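Local coordinates for protein CalU16 (Micromonospora echinospora, PDB 4FPW) that is an enediyne self-sacrifice resistance protein, probably protecting its producer by being sacrificed in place of the cell's own targets, at residues Q4-A9 with G127-L132; T41-I46 with G55-G60. All coordinates share one frame; numbering follows the deposited sequence.

Contact 1. Residues Q4-A9 with G127-L132; sequences QATERA and GWEMAL
R8 meets the carboxylate of E129 side-on, in a salt bridge that supplies nearly all of this contact. Both donors converge on one oxygen: R8 NE lies 3.0 Å from E129 OE2, and R8 NH2 lies 3.2 Å from the same atom. OE2 stays close to the guanidinium plane, but the two flat groups are turned 53° against each other. In consequence R8 NE approaches OE2 from above the carboxylate plane, whereas R8 NH2 is directed at the syn lone pair of E129 OE2. A weaker bond runs from R8 NE to E129 OE1 at 3.1 Å.

The bridge belongs to the helix-grip architecture of the Bet v 1-like folds, in which a curved antiparallel sheet packs round one long helix, here 118-138. It ties that helix to strand 7-15, at one edge of the sheet. Arginine suits the strand because its straight run from CG to NE carries the charge across to the helix. Glutamate suits the helix because its chain, extended beyond CG (chi2 -178°), holds out a carboxylate from a buried position. T6 adds a looser neighbour, its OG1 4.1 Å from E129 OE2. E129 OE1 accepts a hydrogen bond from W173 NE1 of helix 161-177, and the R8 side chain also touches A172 and W173, so helix 161-177 packs against the same pair.

Contact 2. Residues T41-I46 with G55-G60; sequences TDPNRI and GDLREG
D42 O, immediately ahead of P43, the residue that meets L57 across the contact, accepts two backbone bonds: R45 N at 2.7 Å and I46 N at 2.8 Å. With both donors on one carbonyl the first turn of helix 43-49 is closed. D42 is its N-cap, and OD1, carried by a CG anti to the backbone N (chi1 -175°), takes a weak capping bond from N44 N at 3.4 Å. Proline suits the next position, since its missing N-H costs nothing in a first helical turn and its ring holds phi near the value a helix needs.

That ring is what the 55-60 loop touches. L57 sends one methyl, CD1, against it: 3.9 Å from P43 CG, and 4.0 Å from both P43 CB and P43 CD, so the methyl is nearly equidistant from three ring carbons. The two side chains point in opposite directions and overlap alongside one another, a small apolar contact near the surface that no hydrogen bond crosses. Leucine suits the place because its branched, wholly apolar end presents a methyl to the ring without bringing a polar group into an apolar contact; CG beside the backbone N (chi1 -54°) helps to place that methyl.

L57 also touches I73, so the loop between strands 53-54 and 62-65 lies between strand 70-77 and the start of helix 43-49, just after helix 33-41.

Overall arrangement
Contact 2 is nested along the chain inside the long loop that contact 1 closes: strand 7-15 comes first, then helix 43-49 and the loop before strand 62-65, and finally helix 118-138. Their centres are 22 Å apart, on opposite sides of the chain's centre, and their nearest atoms about 8 Å apart, so they do not touch. Both are placed around one antiparallel sheet. Contact 1 joins one outermost strand, 7-15, to the long gripped helix; contact 2 packs a short helix on the loop that follows the strand at the opposite edge, 53-54. This layout is consistent with the Bet v 1-like fold of the AHA1 family.

Contact 1. Residues Q4-A9 with G127-L132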
loop_
_atom_site.group_PDB
_atom_site.type_symbol
_atom_site.label_atom_id
_atom_site.label_comp_id
_atom_site.label_asym_id
_atom_site.label_seq_id
_atom_site.Cartn_x
_atom_site.Cartn_y
_atom_site.Cartn_z
ATOM N N GLN A 4 1.568 -14.501 4.234
ATOM C CA GLN A 4 2.398 -15.721 4.515
ATOM C C GLN A 4 3.834 -15.360 4.903
ATOM O O GLN A 4 4.346 -15.860 5.915
ATOM C CB GLN A 4 2.414 -16.676 3.309
ATOM C CG GLN A 4 3.333 -17.885 3.476
ATOM C CD GLN A 4 3.726 -18.535 2.155
ATOM O OE1 GLN A 4 4.912 -18.736 1.884
ATOM N NE2 GLN A 4 2.734 -18.875 1.330
ATOM N N ALA A 5 4.481 -14.532 4.079
ATOM C CA ALA A 5 5.884 -14.140 4.274
ATOM C C ALA A 5 6.280 -13.053 3.269
ATOM O O ALA A 5 6.154 -13.261 2.056
ATOM C CB ALA A 5 6.805 -15.347 4.117
ATOM N N THR A 6 6.792 -11.922 3.769
ATOM C CA THR A 6 6.987 -10.717 2.938
ATOM C C THR A 6 8.453 -10.437 2.525
ATOM O O THR A 6 9.396 -10.590 3.320
ATOM C CB THR A 6 6.400 -9.416 3.566
ATOM O OG1 THR A 6 7.430 -8.427 3.721
ATOM C CG2 THR A 6 5.698 -9.663 4.909
ATOM N N GLU A 7 8.586 -10.011 1.265
ATOM C CA GLU A 7 9.832 -9.573 0.657
ATOM C C GLU A 7 9.687 -8.090 0.371
ATOM O O GLU A 7 8.801 -7.677 -0.395
ATOM C CB GLU A 7 10.062 -10.310 -0.666
ATOM C CG GLU A 7 11.332 -9.919 -1.410
ATOM C CD GLU A 7 11.468 -10.655 -2.735
ATOM O OE1 GLU A 7 10.770 -10.271 -3.696
ATOM O OE2 GLU A 7 12.270 -11.624 -2.826
ATOM N N ARG A 8 10.558 -7.302 0.986
ATOM C CA ARG A 8 10.599 -5.870 0.789
ATOM C C ARG A 8 11.590 -5.523 -0.293
ATOM O O ARG A 8 12.585 -6.225 -0.486
ATOM C CB ARG A 8 11.056 -5.177 2.061
ATOM C CG ARG A 8 10.131 -5.343 3.247
ATOM C CD ARG A 8 10.749 -4.708 4.483
ATOM N NE ARG A 8 10.192 -5.317 5.680
ATOM C CZ ARG A 8 10.834 -6.155 6.489
ATOM N NH1 ARG A 8 12.099 -6.475 6.281
ATOM N NH2 ARG A 8 10.201 -6.658 7.541
ATOM N N ALA A 9 11.337 -4.396 -0.958
ATOM C CA ALA A 9 12.227 -3.903 -2.002
ATOM C C ALA A 9 12.051 -2.398 -2.287
ATOM O O ALA A 9 11.203 -1.708 -1.689
ATOM C CB ALA A 9 12.034 -4.716 -3.268
ATOM N N GLY A 127 4.250 1.587 7.373
ATOM C CA GLY A 127 2.836 1.837 7.545
ATOM C C GLY A 127 1.976 0.882 6.771
ATOM O O GLY A 127 0.931 0.449 7.257
ATOM N N TRP A 128 2.393 0.545 5.563
ATOM C CA TRP A 128 1.661 -0.471 4.804
ATOM C C TRP A 128 1.834 -1.864 5.372
ATOM O O TRP A 128 0.903 -2.668 5.350
ATOM C CB TRP A 128 2.052 -0.465 3.333
ATOM C CG TRP A 128 1.451 0.683 2.649
ATOM C CD1 TRP A 128 2.092 1.791 2.217
ATOM C CD2 TRP A 128 0.061 0.880 2.365
ATOM N NE1 TRP A 128 1.201 2.659 1.665
ATOM C CE2 TRP A 128 -0.055 2.126 1.732
ATOM C CE3 TRP A 128 -1.092 0.105 2.553
ATOM C CZ2 TRP A 128 -1.283 2.638 1.286
ATOM C CZ3 TRP A 128 -2.317 0.613 2.115
ATOM C CH2 TRP A 128 -2.397 1.869 1.484
ATOM N N GLU A 129 3.022 -2.161 5.874
ATOM C CA GLU A 129 3.272 -3.492 6.421
ATOM C C GLU A 129 2.365 -3.759 7.601
ATOM O O GLU A 129 1.793 -4.843 7.695
ATOM C CB GLU A 129 4.720 -3.647 6.839
ATOM C CG GLU A 129 5.612 -4.175 5.737
ATOM C CD GLU A 129 7.029 -4.356 6.224
ATOM O OE1 GLU A 129 7.788 -3.370 6.252
ATOM O OE2 GLU A 129 7.387 -5.470 6.618
HETATM N N MSE A 130 2.223 -2.767 8.484
HETATM C CA MSE A 130 1.329 -2.879 9.644
HETATM C C MSE A 130 -0.065 -3.136 9.155
HETATM O O MSE A 130 -0.784 -3.993 9.678
HETATM C CB MSE A 130 1.280 -1.592 10.460
HETATM C CG MSE A 130 2.625 -1.170 11.055
HETATM SE SE MSE A 130 3.310 -2.476 12.384
HETATM C CE MSE A 130 5.078 -1.705 12.290
ATOM N N ALA A 131 -0.464 -2.391 8.134
ATOM C CA ALA A 131 -1.800 -2.517 7.573
ATOM C C ALA A 131 -2.022 -3.860 6.886
ATOM O O ALA A 131 -3.100 -4.454 7.007
ATOM C CB ALA A 131 -2.067 -1.386 6.593
ATOM N N LEU A 132 -1.021 -4.324 6.143
ATOM C CA LEU A 132 -1.123 -5.616 5.474
ATOM C C LEU A 132 -1.210 -6.778 6.480
ATOM O O LEU A 132 -1.770 -7.819 6.150
ATOM C CB LEU A 132 0.012 -5.803 4.466
ATOM C CG LEU A 132 -0.177 -4.916 3.224
ATOM C CD1 LEU A 132 1.093 -4.859 2.402
ATOM C CD2 LEU A 132 -1.353 -5.361 2.355
#

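Contact 2. Residues T41-I46 with G55-G60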
loop_
_atom_site.group_PDB
_atom_site.type_symbol
_atom_site.label_atom_id
_atom_site.label_comp_id
_atom_site.label_asym_id
_atom_site.label_seq_id
_atom_site.Cartn_x
_atom_site.Cartn_y
_atom_site.Cartn_z
ATOM N N THR A 41 -10.499 -3.543 -2.191
ATOM C CA THR A 41 -11.209 -2.533 -2.983
ATOM C C THR A 41 -12.685 -2.318 -2.601
ATOM O O THR A 41 -13.205 -1.244 -2.829
ATOM C CB THR A 41 -11.077 -2.830 -4.489
ATOM O OG1 THR A 41 -11.765 -4.037 -4.815
ATOM C CG2 THR A 41 -9.600 -2.981 -4.881
ATOM N N ASP A 42 -13.358 -3.311 -2.026
ATOM C CA ASP A 42 -14.737 -3.144 -1.549
ATOM C C ASP A 42 -14.716 -2.464 -0.163
ATOM O O ASP A 42 -14.212 -3.047 0.810
ATOM C CB ASP A 42 -15.417 -4.520 -1.474
ATOM C CG ASP A 42 -16.901 -4.454 -1.108
ATOM O OD1 ASP A 42 -17.466 -3.350 -0.899
ATOM O OD2 ASP A 42 -17.517 -5.545 -1.012
ATOM N N PRO A 43 -15.262 -1.234 -0.052
ATOM C CA PRO A 43 -15.143 -0.492 1.217
ATOM C C PRO A 43 -15.782 -1.174 2.431
ATOM O O PRO A 43 -15.379 -0.911 3.560
ATOM C CB PRO A 43 -15.857 0.836 0.922
ATOM C CG PRO A 43 -16.785 0.521 -0.201
ATOM C CD PRO A 43 -16.062 -0.494 -1.038
ATOM N N ASN A 44 -16.768 -2.033 2.198
ATOM C CA ASN A 44 -17.346 -2.854 3.268
ATOM C C ASN A 44 -16.460 -4.053 3.635
ATOM O O ASN A 44 -16.798 -4.822 4.526
ATOM C CB ASN A 44 -18.730 -3.372 2.861
ATOM C CG ASN A 44 -19.764 -2.264 2.724
ATOM O OD1 ASN A 44 -19.868 -1.375 3.566
ATOM N ND2 ASN A 44 -20.554 -2.333 1.660
ATOM N N ARG A 45 -15.351 -4.228 2.927
ATOM C CA ARG A 45 -14.344 -5.193 3.310
ATOM C C ARG A 45 -13.051 -4.504 3.753
ATOM O O ARG A 45 -12.398 -4.971 4.680
ATOM C CB ARG A 45 -14.084 -6.167 2.163
ATOM C CG ARG A 45 -15.293 -7.013 1.834
ATOM C CD ARG A 45 -14.903 -8.309 1.151
ATOM N NE ARG A 45 -16.106 -8.955 0.645
ATOM C CZ ARG A 45 -16.153 -9.899 -0.293
ATOM N NH1 ARG A 45 -15.048 -10.364 -0.870
ATOM N NH2 ARG A 45 -17.338 -10.391 -0.655
ATOM N N ILE A 46 -12.676 -3.406 3.095
ATOM C CA ILE A 46 -11.529 -2.602 3.551
ATOM C C ILE A 46 -11.793 -2.120 4.985
ATOM O O ILE A 46 -10.880 -1.908 5.778
ATOM C CB ILE A 46 -11.290 -1.386 2.640
ATOM C CG1 ILE A 46 -10.938 -1.822 1.212
ATOM C CG2 ILE A 46 -10.159 -0.519 3.172
ATOM C CD1 ILE A 46 -11.067 -0.706 0.196
ATOM N N GLY A 55 -15.947 8.861 -0.931
ATOM C CA GLY A 55 -15.928 9.525 -2.221
ATOM C C GLY A 55 -16.486 8.545 -3.223
ATOM O O GLY A 55 -17.028 7.508 -2.825
ATOM N N ASP A 56 -16.377 8.881 -4.510
ATOM C CA ASP A 56 -16.720 7.954 -5.588
ATOM C C ASP A 56 -15.522 7.048 -5.838
ATOM O O ASP A 56 -14.507 7.469 -6.421
ATOM C CB ASP A 56 -17.128 8.679 -6.876
ATOM C CG ASP A 56 -16.137 9.759 -7.294
ATOM O OD1 ASP A 56 -15.860 9.868 -8.509
ATOM O OD2 ASP A 56 -15.630 10.495 -6.414
ATOM N N LEU A 57 -15.635 5.808 -5.361
ATOM C CA LEU A 57 -14.645 4.776 -5.659
ATOM C C LEU A 57 -14.882 4.244 -7.075
ATOM O O LEU A 57 -15.679 3.333 -7.297
ATOM C CB LEU A 57 -14.690 3.657 -4.619
ATOM C CG LEU A 57 -14.541 4.135 -3.171
ATOM C CD1 LEU A 57 -14.488 2.939 -2.233
ATOM C CD2 LEU A 57 -13.325 5.033 -2.958
ATOM N N ARG A 58 -14.205 4.885 -8.023
ATOM C CA ARG A 58 -14.180 4.486 -9.424
ATOM C C ARG A 58 -13.051 5.264 -10.085
ATOM O O ARG A 58 -12.558 6.241 -9.523
ATOM C CB ARG A 58 -15.510 4.781 -10.121
ATOM C CG ARG A 58 -16.013 6.211 -9.933
ATOM C CD ARG A 58 -16.804 6.731 -11.128
ATOM N NE ARG A 58 -16.929 8.190 -11.086
ATOM C CZ ARG A 58 -16.005 9.061 -11.510
ATOM N NH1 ARG A 58 -14.855 8.647 -12.036
ATOM N NH2 ARG A 58 -16.234 10.368 -11.408
ATOM N N GLU A 59 -12.653 4.837 -11.279
ATOM C CA GLU A 59 -11.466 5.389 -11.939
ATOM C C GLU A 59 -11.622 6.883 -12.178
ATOM O O GLU A 59 -12.701 7.334 -12.503
ATOM C CB GLU A 59 -11.219 4.664 -13.261
ATOM C CG GLU A 59 -9.787 4.716 -13.750
ATOM C CD GLU A 59 -9.550 3.761 -14.898
ATOM O OE1 GLU A 59 -10.317 3.800 -15.864
ATOM O OE2 GLU A 59 -8.592 2.968 -14.849
ATOM N N GLY A 60 -10.555 7.651 -11.975
ATOM C CA GLY A 60 -10.635 9.110 -12.028
ATOM C C GLY A 60 -11.428 9.734 -10.885
ATOM O O GLY A 60 -11.419 10.953 -10.726
#